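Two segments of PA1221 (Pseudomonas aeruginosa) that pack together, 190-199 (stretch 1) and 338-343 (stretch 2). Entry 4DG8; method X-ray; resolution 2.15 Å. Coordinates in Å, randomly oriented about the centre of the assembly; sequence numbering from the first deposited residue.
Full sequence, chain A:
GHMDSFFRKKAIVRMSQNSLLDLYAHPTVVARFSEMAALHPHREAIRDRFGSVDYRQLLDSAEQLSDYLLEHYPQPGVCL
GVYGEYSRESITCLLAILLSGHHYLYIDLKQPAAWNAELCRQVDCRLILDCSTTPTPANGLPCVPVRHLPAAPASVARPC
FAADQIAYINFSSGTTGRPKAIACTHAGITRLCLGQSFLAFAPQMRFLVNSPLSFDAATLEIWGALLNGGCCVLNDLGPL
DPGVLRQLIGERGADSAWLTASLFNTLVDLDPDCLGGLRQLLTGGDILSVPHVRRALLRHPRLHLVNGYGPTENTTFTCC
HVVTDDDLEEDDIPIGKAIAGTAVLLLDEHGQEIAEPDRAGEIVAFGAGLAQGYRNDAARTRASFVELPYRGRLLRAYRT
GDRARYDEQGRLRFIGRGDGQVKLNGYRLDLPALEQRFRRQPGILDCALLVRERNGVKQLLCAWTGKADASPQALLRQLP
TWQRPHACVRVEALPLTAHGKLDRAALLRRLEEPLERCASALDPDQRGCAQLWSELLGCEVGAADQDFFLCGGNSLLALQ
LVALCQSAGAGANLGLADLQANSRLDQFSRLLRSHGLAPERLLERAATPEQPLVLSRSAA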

ATOM      1  N   THR A 190       0.072   6.717 -12.888  1.00 17.48           N
ATOM      2  CA  THR A 190       0.138   8.089 -13.403  1.00 19.75           C
ATOM      3  C   THR A 190      -1.172   8.840 -13.116  1.00 20.27           C
ATOM      4  O   THR A 190      -1.146  10.040 -12.858  1.00 21.87           O
ATOM      5  N   ARG A 191      -2.305   8.134 -13.112  1.00 19.33           N
ATOM      6  CA  ARG A 191      -3.575   8.766 -12.739  1.00 21.47           C
ATOM      7  C   ARG A 191      -3.529   9.140 -11.261  1.00 22.98           C
ATOM      8  O   ARG A 191      -4.001  10.213 -10.881  1.00 28.51           O
ATOM      9  N   LEU A 192      -2.937   8.274 -10.438  1.00 22.64           N
ATOM     10  CA  LEU A 192      -2.794   8.593  -9.022  1.00 19.28           C
ATOM     11  C   LEU A 192      -1.982   9.877  -8.805  1.00 24.45           C
ATOM     12  O   LEU A 192      -2.342  10.723  -7.968  1.00 18.95           O
ATOM     13  N   CYS A 193      -0.863   9.999  -9.524  1.00 20.94           N
ATOM     14  CA  CYS A 193       0.120  11.042  -9.194  1.00 25.60           C
ATOM     15  C   CYS A 193       0.010  12.398  -9.897  1.00 27.77           C
ATOM     16  O   CYS A 193       0.616  13.369  -9.445  1.00 28.80           O
ATOM     17  N   LEU A 194      -0.769  12.478 -10.970  1.00 26.04           N
ATOM     18  CA  LEU A 194      -0.787  13.677 -11.807  1.00 27.40           C
ATOM     19  C   LEU A 194      -2.124  14.429 -11.754  1.00 31.49           C
ATOM     20  O   LEU A 194      -3.195  13.816 -11.768  1.00 32.43           O
ATOM     21  N   GLY A 195      -2.056  15.759 -11.721  1.00 32.87           N
ATOM     22  CA  GLY A 195      -3.243  16.593 -11.791  1.00 26.42           C
ATOM     23  C   GLY A 195      -4.151  16.515 -10.569  1.00 29.91           C
ATOM     24  O   GLY A 195      -5.358  16.766 -10.650  1.00 32.68           O
ATOM     25  N   GLN A 196      -3.590  16.186  -9.417  1.00 21.96           N
ATOM     26  CA  GLN A 196      -4.446  16.031  -8.243  1.00 22.19           C
ATOM     27  C   GLN A 196      -4.397  17.257  -7.324  1.00 23.41           C
ATOM     28  O   GLN A 196      -3.322  17.705  -6.898  1.00 27.53           O
ATOM     29  N   SER A 197      -5.567  17.805  -7.025  1.00 21.96           N
ATOM     30  CA  SER A 197      -5.661  18.924  -6.087  1.00 32.54           C
ATOM     31  C   SER A 197      -5.162  18.590  -4.662  1.00 31.53           C
ATOM     32  O   SER A 197      -4.710  19.484  -3.926  1.00 30.53           O
ATOM     33  N   PHE A 198      -5.216  17.320  -4.265  1.00 26.77           N
ATOM     34  CA  PHE A 198      -4.793  16.984  -2.905  1.00 24.70           C
ATOM     35  C   PHE A 198      -3.260  16.888  -2.781  1.00 26.66           C
ATOM     36  O   PHE A 198      -2.731  16.714  -1.685  1.00 27.18           O
ATOM     37  N   LEU A 199      -2.573  16.924  -3.918  1.00 29.76           N
ATOM     38  CA  LEU A 199      -1.101  16.959  -3.985  1.00 32.54           C
ATOM     39  C   LEU A 199      -0.512  18.341  -4.299  1.00 27.85           C
ATOM     40  O   LEU A 199       0.655  18.465  -4.669  1.00 29.57           O
ATOM     41  N   ALA A 338     -14.087  11.207  -5.305  1.00 29.08           N
ATOM     42  CA  ALA A 338     -13.194  10.521  -6.241  1.00 29.20           C
ATOM     43  C   ALA A 338     -11.966  11.356  -6.624  1.00 26.86           C
ATOM     44  O   ALA A 338     -12.073  12.532  -6.950  1.00 22.71           O
ATOM     45  N   ILE A 339     -10.790  10.747  -6.577  1.00 24.04           N
ATOM     46  CA  ILE A 339      -9.615  11.431  -7.076  1.00 25.63           C
ATOM     47  C   ILE A 339      -9.709  11.445  -8.591  1.00 25.89           C
ATOM     48  O   ILE A 339     -10.449  10.653  -9.192  1.00 20.87           O
ATOM     49  N   ALA A 340      -8.980  12.359  -9.219  1.00 27.92           N
ATOM     50  CA  ALA A 340      -8.955  12.415 -10.681  1.00 27.15           C
ATOM     51  C   ALA A 340      -8.613  11.040 -11.298  1.00 23.99           C
ATOM     52  O   ALA A 340      -7.756  10.313 -10.792  1.00 30.01           O
ATOM     53  N   GLY A 341      -9.299  10.683 -12.384  1.00 28.86           N
ATOM     54  CA  GLY A 341      -9.055   9.414 -13.062  1.00 26.27           C
ATOM     55  C   GLY A 341      -9.913   8.300 -12.484  1.00 27.09           C
ATOM     56  O   GLY A 341     -10.004   7.195 -13.026  1.00 22.24           O
ATOM     57  N   THR A 342     -10.576   8.607 -11.380  1.00 26.07           N
ATOM     58  CA  THR A 342     -11.458   7.645 -10.742  1.00 25.98           C
ATOM     59  C   THR A 342     -12.884   8.180 -10.673  1.00 31.78           C
ATOM     60  O   THR A 342     -13.104   9.394 -10.692  1.00 30.52           O
ATOM     61  N   ALA A 343     -13.852   7.272 -10.633  1.00 30.27           N
ATOM     62  CA  ALA A 343     -15.221   7.647 -10.297  1.00 29.05           C
ATOM     63  C   ALA A 343     -15.775   6.663  -9.269  1.00 29.98           C
ATOM     64  O   ALA A 343     -15.302   5.537  -9.178  1.00 34.86           O
TER

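Packing of the end of a helix and the loop after it (190-199) against a tight turn leading into a strand (338-343) in PA1221; the two segments lie at least 141 residues apart in sequence wherever they touch, and together they bury 318 Å². From the first stretch Arg191, Gln196 and Phe198 direct their CA-to-CB bonds toward the partner; from the second, Ile339 and Ala340 do so.

Polar contacts centre on two long side chains of stretch 1. Gln196 (chi1 m, chi2 m) lays its amide along the backbone of Ala340 and uses both ends of it: Ala340 N donates to Gln196 OE1 at 2.9 Å, and Gln196 NE2 donates to Ala340 O at 3.1 Å. One side chain thus reads the amide and carbonyl of a single residue, much as a neighbouring strand would. The same NE2 also donates to Arg191 O at 2.8 Å within its own stretch, so the amide ties the end of the helix to the turn. This pattern fixes the amide orientation, because a carboxamide flipped by 180° would set its oxygen against two carbonyl oxygens. Arg191 (chi1 p, chi2 p, chi3 t) reaches the last residue of the turn, Thr342 (chi1 m), whose CA-to-CB bond points sideways. Arg191 NE and Arg191 NH2 both donate to Thr342 OG1, at 2.9 and 3.0 Å, a forked arrangement in which the hydroxyl oxygen sits at the guanidinium edge, near its plane. NH2 has a further hydrogen bond elsewhere in the structure.

Apolar contacts gather around Ile339 (chi1 p, chi2 t), which has the largest area covered by the other stretch, 80 Å². Its CD1 lies over one face of the Arg191 guanidinium, 3.8 Å from Arg191 NE, leaving the edge of that group free for Thr342. The same CD1 meets Leu192 CD1 at 3.9 Å; Leu192 (chi1 t, chi2 p) starts with its CA-to-CB bond pointing away, yet its end comes nearer. Phe198 (chi1 p, chi2 86°) also packs on Ile339: Phe198 CE2 approaches Ile339 CG2 to 3.4 Å, a tight contact made obliquely to the ring. Ile339 CB also lies 3.6 Å from Gln196 OE1, and Ala340 CB sits 3.4 Å from that oxygen and 4.2 Å from Gly195 O.

Backbone shape makes the close fit possible. Ile339 to Thr342 form a type II beta turn, closed by the hydrogen bond from Thr342 N to Ile339 O at 3.0 Å. Gly341 has phi/psi of 89/-9, where a CB would be jammed against the preceding carbonyl oxygen; here it would also lie 3.0 Å from Arg191 CB, a clash. Without that atom, the CA atoms of Arg191 and Gly341 come within 5.5 Å, and the aliphatic part of the arginine settles against the turn, its CD 3.3 Å from Ala340 O.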

ATOM      1  CB  THR A 190       0.522   8.183 -14.916  1.00 20.60           C
ATOM      2  OG1 THR A 190      -0.450   7.496 -15.704  1.00 23.08           O
ATOM      3  CG2 THR A 190       1.917   7.573 -15.175  1.00 18.26           C
ATOM      4  CB  ARG A 191      -4.806   7.905 -13.078  1.00 22.32           C
ATOM      5  CG  ARG A 191      -5.202   6.825 -12.021  1.00 21.62           C
ATOM      6  CD  ARG A 191      -5.985   7.487 -10.877  1.00 15.12           C
ATOM      7  NE  ARG A 191      -6.875   6.596 -10.128  1.00 20.68           N
ATOM      8  CZ  ARG A 191      -6.469   5.730  -9.197  1.00 24.68           C
ATOM      9  NH1 ARG A 191      -5.174   5.583  -8.921  1.00 18.91           N
ATOM     10  NH2 ARG A 191      -7.357   4.983  -8.557  1.00 23.03           N
ATOM     11  CB  LEU A 192      -2.119   7.427  -8.253  1.00 17.23           C
ATOM     12  CG  LEU A 192      -1.773   7.720  -6.774  1.00 17.61           C
ATOM     13  CD1 LEU A 192      -3.055   7.946  -5.962  1.00 19.84           C
ATOM     14  CD2 LEU A 192      -0.906   6.629  -6.147  1.00 19.64           C
ATOM     15  CB  CYS A 193       1.543  10.495  -9.373  1.00 21.54           C
ATOM     16  SG  CYS A 193       1.875   8.987  -8.426  1.00 23.03           S
ATOM     17  CB  LEU A 194      -0.471  13.322 -13.275  1.00 27.10           C
ATOM     18  CG  LEU A 194       0.822  12.595 -13.680  1.00 27.04           C
ATOM     19  CD1 LEU A 194       0.964  12.652 -15.210  1.00 28.63           C
ATOM     20  CD2 LEU A 194       2.066  13.179 -13.009  1.00 29.24           C
ATOM     21  CB  GLN A 196      -4.087  14.747  -7.479  1.00 25.16           C
ATOM     22  CG  GLN A 196      -4.109  13.500  -8.345  1.00 26.52           C
ATOM     23  CD  GLN A 196      -5.505  12.916  -8.538  1.00 28.46           C
ATOM     24  OE1 GLN A 196      -6.521  13.490  -8.101  1.00 22.24           O
ATOM     25  NE2 GLN A 196      -5.560  11.758  -9.199  1.00 21.79           N
ATOM     26  CB  SER A 197      -7.096  19.469  -6.047  1.00 36.74           C
ATOM     27  OG  SER A 197      -8.016  18.430  -5.767  1.00 41.04           O
ATOM     28  CB  PHE A 198      -5.484  15.715  -2.382  1.00 26.16           C
ATOM     29  CG  PHE A 198      -5.288  14.497  -3.259  1.00 25.60           C
ATOM     30  CD1 PHE A 198      -4.172  13.699  -3.117  1.00 16.18           C
ATOM     31  CD2 PHE A 198      -6.226  14.161  -4.226  1.00 28.33           C
ATOM     32  CE1 PHE A 198      -3.989  12.584  -3.914  1.00 21.04           C
ATOM     33  CE2 PHE A 198      -6.048  13.046  -5.029  1.00 30.63           C
ATOM     34  CZ  PHE A 198      -4.928  12.255  -4.870  1.00 27.31           C
ATOM     35  CB  LEU A 199      -0.531  15.880  -4.914  1.00 21.11           C
ATOM     36  CG  LEU A 199      -0.817  14.432  -4.501  1.00 30.45           C
ATOM     37  CD1 LEU A 199      -0.260  13.483  -5.562  1.00 22.64           C
ATOM     38  CD2 LEU A 199      -0.295  14.083  -3.056  1.00 14.35           C
ATOM     39  CB  ALA A 338     -13.969  10.123  -7.515  1.00 22.99           C
ATOM     40  CB  ILE A 339      -8.305  10.762  -6.615  1.00 23.52           C
ATOM     41  CG1 ILE A 339      -8.104   9.424  -7.316  1.00 25.44           C
ATOM     42  CG2 ILE A 339      -8.310  10.555  -5.082  1.00 19.84           C
ATOM     43  CD1 ILE A 339      -6.676   8.892  -7.165  1.00 19.05           C
ATOM     44  CB  ALA A 340      -7.975  13.501 -11.163  1.00 28.41           C
ATOM     45  CB  THR A 342     -10.931   7.317  -9.346  1.00 18.16           C
ATOM     46  OG1 THR A 342      -9.714   6.575  -9.490  1.00 25.62           O
ATOM     47  CG2 THR A 342     -11.945   6.501  -8.540  1.00 21.88           C
ATOM     48  CB  ALA A 343     -16.097   7.659 -11.552  1.00 37.19           C
TER